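Long-range contacts in phenylalanyl-tRNA synthetase beta chain (Bacteroides fragilis, PDB 3IG2), which forms, as the beta subunit with the alpha subunit, the tetrameric enzyme that uses ATP to attach phenylalanine to its cognate tRNA: residues Ser44-Val48 with Cys92-Asp96; Asp166-Leu172 with Thr184-Thr189. The contacts are given in a common frame with arbitrary orientation. Residue numbers count along the deposited sequence, not the author numbering.

Interaction 1. Residues Ser44-Val48 with Cys92-Asp96; sequences SKNLV and CYHFD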
loop_
_atom_site.group_PDB
_atom_site.type_symbol
_atom_site.label_atom_id
_atom_site.label_comp_id
_atom_site.label_asym_id
_atom_site.label_seq_id
_atom_site.Cartn_x
_atom_site.Cartn_y
_atom_site.Cartn_z
ATOM N N SER B 44 34.656 -0.543 26.191
ATOM C CA SER B 44 35.782 -1.220 25.623
ATOM C C SER B 44 36.240 -2.401 26.518
ATOM O O SER B 44 36.615 -3.465 26.016
ATOM C CB SER B 44 36.863 -0.170 25.375
ATOM O OG SER B 44 38.142 -0.694 25.477
ATOM N N LYS B 45 36.148 -2.238 27.837
ATOM C CA LYS B 45 36.609 -3.293 28.734
ATOM C C LYS B 45 35.739 -4.538 28.694
ATOM O O LYS B 45 36.176 -5.583 29.154
ATOM C CB LYS B 45 36.756 -2.793 30.172
ATOM C CG LYS B 45 35.469 -2.362 30.868
ATOM C CD LYS B 45 35.761 -2.016 32.364
ATOM C CE LYS B 45 34.587 -1.304 33.021
ATOM N NZ LYS B 45 33.269 -1.824 32.513
ATOM N N ASN B 46 34.520 -4.431 28.152
ATOM C CA ASN B 46 33.633 -5.613 28.036
ATOM C C ASN B 46 33.671 -6.298 26.658
ATOM O O ASN B 46 32.854 -7.166 26.358
ATOM C CB ASN B 46 32.188 -5.269 28.417
ATOM C CG ASN B 46 32.073 -4.730 29.826
ATOM O OD1 ASN B 46 31.566 -3.629 30.029
ATOM N ND2 ASN B 46 32.567 -5.485 30.806
ATOM N N LEU B 47 34.639 -5.919 25.836
ATOM C CA LEU B 47 34.758 -6.515 24.508
ATOM C C LEU B 47 35.360 -7.896 24.597
ATOM O O LEU B 47 36.244 -8.141 25.399
ATOM C CB LEU B 47 35.635 -5.670 23.582
ATOM C CG LEU B 47 35.033 -4.396 22.990
ATOM C CD1 LEU B 47 36.186 -3.511 22.443
ATOM C CD2 LEU B 47 34.032 -4.743 21.927
ATOM N N VAL B 48 34.886 -8.776 23.737
ATOM C CA VAL B 48 35.467 -10.091 23.585
ATOM C C VAL B 48 36.581 -9.975 22.556
ATOM O O VAL B 48 36.307 -9.951 21.366
ATOM C CB VAL B 48 34.380 -11.090 23.098
ATOM C CG1 VAL B 48 34.972 -12.506 22.885
ATOM C CG2 VAL B 48 33.235 -11.125 24.087
ATOM N N CYS B 92 25.409 -10.867 19.602
ATOM C CA CYS B 92 26.466 -10.021 20.131
ATOM C C CYS B 92 27.134 -10.759 21.271
ATOM O O CYS B 92 26.606 -11.734 21.763
ATOM C CB CYS B 92 25.903 -8.686 20.638
ATOM S SG CYS B 92 25.306 -7.697 19.285
ATOM N N TYR B 93 28.303 -10.278 21.671
ATOM C CA TYR B 93 29.183 -10.975 22.575
ATOM C C TYR B 93 29.700 -10.014 23.651
ATOM O O TYR B 93 29.909 -8.832 23.390
ATOM C CB TYR B 93 30.349 -11.592 21.779
ATOM C CG TYR B 93 29.847 -12.528 20.705
ATOM C CD1 TYR B 93 29.615 -13.874 20.988
ATOM C CD2 TYR B 93 29.544 -12.060 19.435
ATOM C CE1 TYR B 93 29.111 -14.738 20.026
ATOM C CE2 TYR B 93 29.042 -12.921 18.452
ATOM C CZ TYR B 93 28.836 -14.266 18.757
ATOM O OH TYR B 93 28.342 -15.136 17.819
ATOM N N HIS B 94 29.928 -10.558 24.840
ATOM C CA HIS B 94 30.225 -9.802 26.046
ATOM C C HIS B 94 31.273 -10.539 26.866
ATOM O O HIS B 94 31.264 -11.776 26.979
ATOM C CB HIS B 94 28.927 -9.595 26.850
ATOM C CG HIS B 94 29.102 -8.863 28.152
ATOM N ND1 HIS B 94 28.917 -7.498 28.273
ATOM C CD2 HIS B 94 29.404 -9.312 29.398
ATOM C CE1 HIS B 94 29.108 -7.139 29.534
ATOM N NE2 HIS B 94 29.415 -8.218 30.235
ATOM N N PHE B 95 32.206 -9.767 27.399
ATOM C CA PHE B 95 33.211 -10.282 28.318
ATOM C C PHE B 95 32.931 -9.691 29.692
ATOM O O PHE B 95 32.879 -8.470 29.850
ATOM C CB PHE B 95 34.626 -9.905 27.846
ATOM C CG PHE B 95 35.689 -10.058 28.917
ATOM C CD1 PHE B 95 35.988 -11.307 29.458
ATOM C CD2 PHE B 95 36.398 -8.946 29.376
ATOM C CE1 PHE B 95 36.987 -11.449 30.463
ATOM C CE2 PHE B 95 37.389 -9.067 30.366
ATOM C CZ PHE B 95 37.683 -10.324 30.917
ATOM N N ASP B 96 32.721 -10.562 30.673
ATOM C CA ASP B 96 32.555 -10.144 32.039
ATOM C C ASP B 96 33.491 -10.966 32.914
ATOM O O ASP B 96 34.407 -10.422 33.526
ATOM C CB ASP B 96 31.111 -10.358 32.468
ATOM C CG ASP B 96 30.896 -10.156 33.955
ATOM O OD1 ASP B 96 31.795 -9.645 34.664
ATOM O OD2 ASP B 96 29.793 -10.506 34.425
HETATM O O HOH W 1 32.405 -7.968 22.481
#

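Interaction 2. Residues Asp166-Leu172 with Thr184-Thr189; sequences DIYSTAL and TFGVVT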
loop_
_atom_site.group_PDB
_atom_site.type_symbol
_atom_site.label_atom_id
_atom_site.label_comp_id
_atom_site.label_asym_id
_atom_site.label_seq_id
_atom_site.Cartn_x
_atom_site.Cartn_y
_atom_site.Cartn_z
ATOM N N ASP B 166 26.179 8.160 24.820
ATOM C CA ASP B 166 27.087 8.313 23.665
ATOM C C ASP B 166 26.532 7.791 22.334
ATOM O O ASP B 166 27.037 8.146 21.275
ATOM C CB ASP B 166 28.523 7.799 23.915
ATOM C CG ASP B 166 28.614 6.688 24.965
ATOM O OD1 ASP B 166 27.821 5.716 24.999
ATOM O OD2 ASP B 166 29.554 6.790 25.763
ATOM N N ILE B 167 25.489 6.969 22.373
ATOM C CA ILE B 167 24.868 6.497 21.128
ATOM C C ILE B 167 23.657 7.368 20.695
ATOM O O ILE B 167 23.560 7.756 19.509
ATOM C CB ILE B 167 24.471 4.990 21.238
ATOM C CG1 ILE B 167 25.738 4.132 21.228
ATOM C CG2 ILE B 167 23.508 4.590 20.114
ATOM C CD1 ILE B 167 25.501 2.717 21.624
ATOM N N TYR B 168 22.755 7.660 21.636
ATOM C CA TYR B 168 21.531 8.399 21.335
ATOM C C TYR B 168 21.537 9.814 21.867
ATOM O O TYR B 168 21.882 10.052 23.029
ATOM C CB TYR B 168 20.317 7.716 21.943
ATOM C CG TYR B 168 20.116 6.253 21.567
ATOM C CD1 TYR B 168 19.608 5.883 20.319
ATOM C CD2 TYR B 168 20.418 5.249 22.477
ATOM C CE1 TYR B 168 19.409 4.536 19.994
ATOM C CE2 TYR B 168 20.230 3.912 22.161
ATOM C CZ TYR B 168 19.709 3.568 20.936
ATOM O OH TYR B 168 19.544 2.241 20.655
ATOM N N SER B 169 21.102 10.765 21.051
ATOM C CA SER B 169 20.862 12.127 21.582
ATOM C C SER B 169 19.576 12.080 22.404
ATOM O O SER B 169 19.522 12.624 23.502
ATOM C CB SER B 169 20.771 13.159 20.469
ATOM O OG SER B 169 20.090 12.616 19.346
ATOM N N THR B 170 18.564 11.394 21.868
ATOM C CA THR B 170 17.251 11.221 22.508
ATOM C C THR B 170 16.809 9.755 22.326
ATOM O O THR B 170 16.849 9.221 21.207
ATOM C CB THR B 170 16.210 12.156 21.870
ATOM O OG1 THR B 170 16.708 13.503 21.882
ATOM C CG2 THR B 170 14.886 12.121 22.622
ATOM N N ALA B 171 16.370 9.116 23.416
ATOM C CA ALA B 171 16.023 7.701 23.361
ATOM C C ALA B 171 15.028 7.272 24.404
ATOM O O ALA B 171 14.886 7.924 25.425
ATOM C CB ALA B 171 17.274 6.848 23.490
ATOM N N LEU B 172 14.390 6.134 24.156
ATOM C CA LEU B 172 13.530 5.480 25.139
ATOM C C LEU B 172 14.041 4.089 25.430
ATOM O O LEU B 172 14.532 3.401 24.532
ATOM C CB LEU B 172 12.088 5.384 24.631
ATOM C CG LEU B 172 11.324 6.701 24.495
ATOM C CD1 LEU B 172 9.934 6.486 23.883
ATOM C CD2 LEU B 172 11.222 7.413 25.846
ATOM N N THR B 184 15.721 -0.751 23.364
ATOM C CA THR B 184 16.206 0.607 23.443
ATOM C C THR B 184 16.077 1.187 22.024
ATOM O O THR B 184 16.410 0.515 21.047
ATOM C CB THR B 184 17.695 0.602 23.855
ATOM O OG1 THR B 184 17.854 0.035 25.172
ATOM C CG2 THR B 184 18.251 1.974 23.839
ATOM N N PHE B 185 15.584 2.414 21.894
ATOM C CA PHE B 185 15.450 2.984 20.546
ATOM C C PHE B 185 15.430 4.491 20.614
ATOM O O PHE B 185 14.901 5.050 21.552
ATOM C CB PHE B 185 14.198 2.466 19.809
ATOM C CG PHE B 185 12.902 2.749 20.529
ATOM C CD1 PHE B 185 12.185 3.921 20.275
ATOM C CD2 PHE B 185 12.389 1.838 21.438
ATOM C CE1 PHE B 185 11.000 4.182 20.927
ATOM C CE2 PHE B 185 11.198 2.095 22.097
ATOM C CZ PHE B 185 10.509 3.266 21.840
ATOM N N GLY B 186 15.988 5.129 19.595
ATOM C CA GLY B 186 16.063 6.572 19.538
ATOM C C GLY B 186 16.892 7.123 18.389
ATOM O O GLY B 186 17.158 6.425 17.422
ATOM N N VAL B 187 17.266 8.400 18.519
ATOM C CA VAL B 187 17.964 9.154 17.480
ATOM C C VAL B 187 19.445 9.008 17.750
ATOM O O VAL B 187 19.891 9.299 18.853
ATOM C CB VAL B 187 17.580 10.653 17.565
ATOM C CG1 VAL B 187 18.361 11.498 16.571
ATOM C CG2 VAL B 187 16.054 10.831 17.373
ATOM N N VAL B 188 20.195 8.554 16.753
ATOM C CA VAL B 188 21.633 8.369 16.891
ATOM C C VAL B 188 22.312 9.736 16.973
ATOM O O VAL B 188 21.923 10.641 16.265
ATOM C CB VAL B 188 22.227 7.509 15.717
ATOM C CG1 VAL B 188 23.767 7.460 15.735
ATOM C CG2 VAL B 188 21.647 6.118 15.724
ATOM N N THR B 189 23.312 9.885 17.838
ATOM C CA THR B 189 24.026 11.168 17.959
ATOM C C THR B 189 24.660 11.617 16.630
ATOM O O THR B 189 25.130 10.804 15.839
ATOM C CB THR B 189 25.136 11.153 19.045
ATOM O OG1 THR B 189 26.245 10.363 18.605
ATOM C CG2 THR B 189 24.622 10.620 20.376
HETATM O O HOH W 2 28.492 10.288 20.139
HETATM O O HOH W 3 21.275 13.252 16.834
#

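Interaction 1. Residues Ser44-Val48 with Cys92-Asp96
Two hydrogen bonds of one asparagine tie the loop before strand 48-49 to the end of strand 85-95. The backbone of Asn46 accepts, Phe95 N to Asn46 O at 2.9 Å, while its side chain donates, Asn46 ND2 to Phe95 O at 3.1 Å. A short carboxamide suits this place: it supplies the NH that the loop backbone does not offer to Phe95 O, so both backbone polar groups of Phe95 are satisfied by a single residue. The 3-10 turn that carries Asn46 is closed by Leu47 N donating to Ser44 O (3.2 Å). One step on, a water takes a hydrogen from Val48 N (2.9 Å) and gives one to Tyr93 O (2.8 Å), filling a gap too wide for direct pairing. Beta-branched Val48 adds apolar cover, its CG2 lying 3.7 Å from Tyr93 CB. Strand 109-121 pairs alongside strand 85-95, and the Phe95 ring meets Tyr109. With mostly polar links, the contact is a surface junction held by hydrogen bonds and one bridging water rather than a continuous sheet.

Interaction 2. Residues Asp166-Leu172 with Thr184-Thr189
An antiparallel beta hairpin, strands 171-175 and 181-188, is extended here by the corner that leads into its first strand. Thr184 opens 184-189, its CG2 3.2 Å from CE2 of Tyr168, with its hydroxyl hydrogen-bonded to Arg181. Phe185 and Leu172 form a hydrogen-bonded pair (Leu172 N to Phe185 O 2.9 Å, Phe185 N to Leu172 O 3.0 Å), and Leu172 CB makes a CH-pi contact over the Phe185 ring beneath helix 134-150. Gly186 follows, opposite Ala171 with CA atoms 4.0 Å apart; a CB here would clash with Thr170 O, so glycine fits. Val187 N donates to Thr170 O (2.8 Å), and Val187 O accepts from Ser169 N (2.9 Å) across the corner. Val188, paired with Tyr168, sends its backbone O to a water (2.7 Å) that also donates to Ser169 OG (2.8 Å), itself hydrogen-bonded to Glu133. Thr189 suits the N-cap of helix 190-195: its OG1 caps Met192 N and meets a second water (2.7 Å), while Thr189 N donates to Ile167 O at 2.7 Å.

Overall arrangement
Both contacts belong to the core domain of the beta subunit and reach the same mixed sheet, yet at different places. Their centres lie 21 Å apart and their nearest atoms about 9 Å, so they do not touch. Along the chain they come in series, interaction 1 closing before interaction 2 opens. Across the sheet, strand 85-95 is followed by 109-121, 200-207, 181-188 and 171-175, so two strands separate the strand of interaction 1 from the hairpin of interaction 2. The first fastens a surface loop leading to the small three-stranded sheet onto the large one; the second, partly buried, pairs two neighbouring strands of the large sheet and the corner leading into them. Asp166 bonding to Glu40 and Ser41 links interaction 2 to the loop that leads into interaction 1.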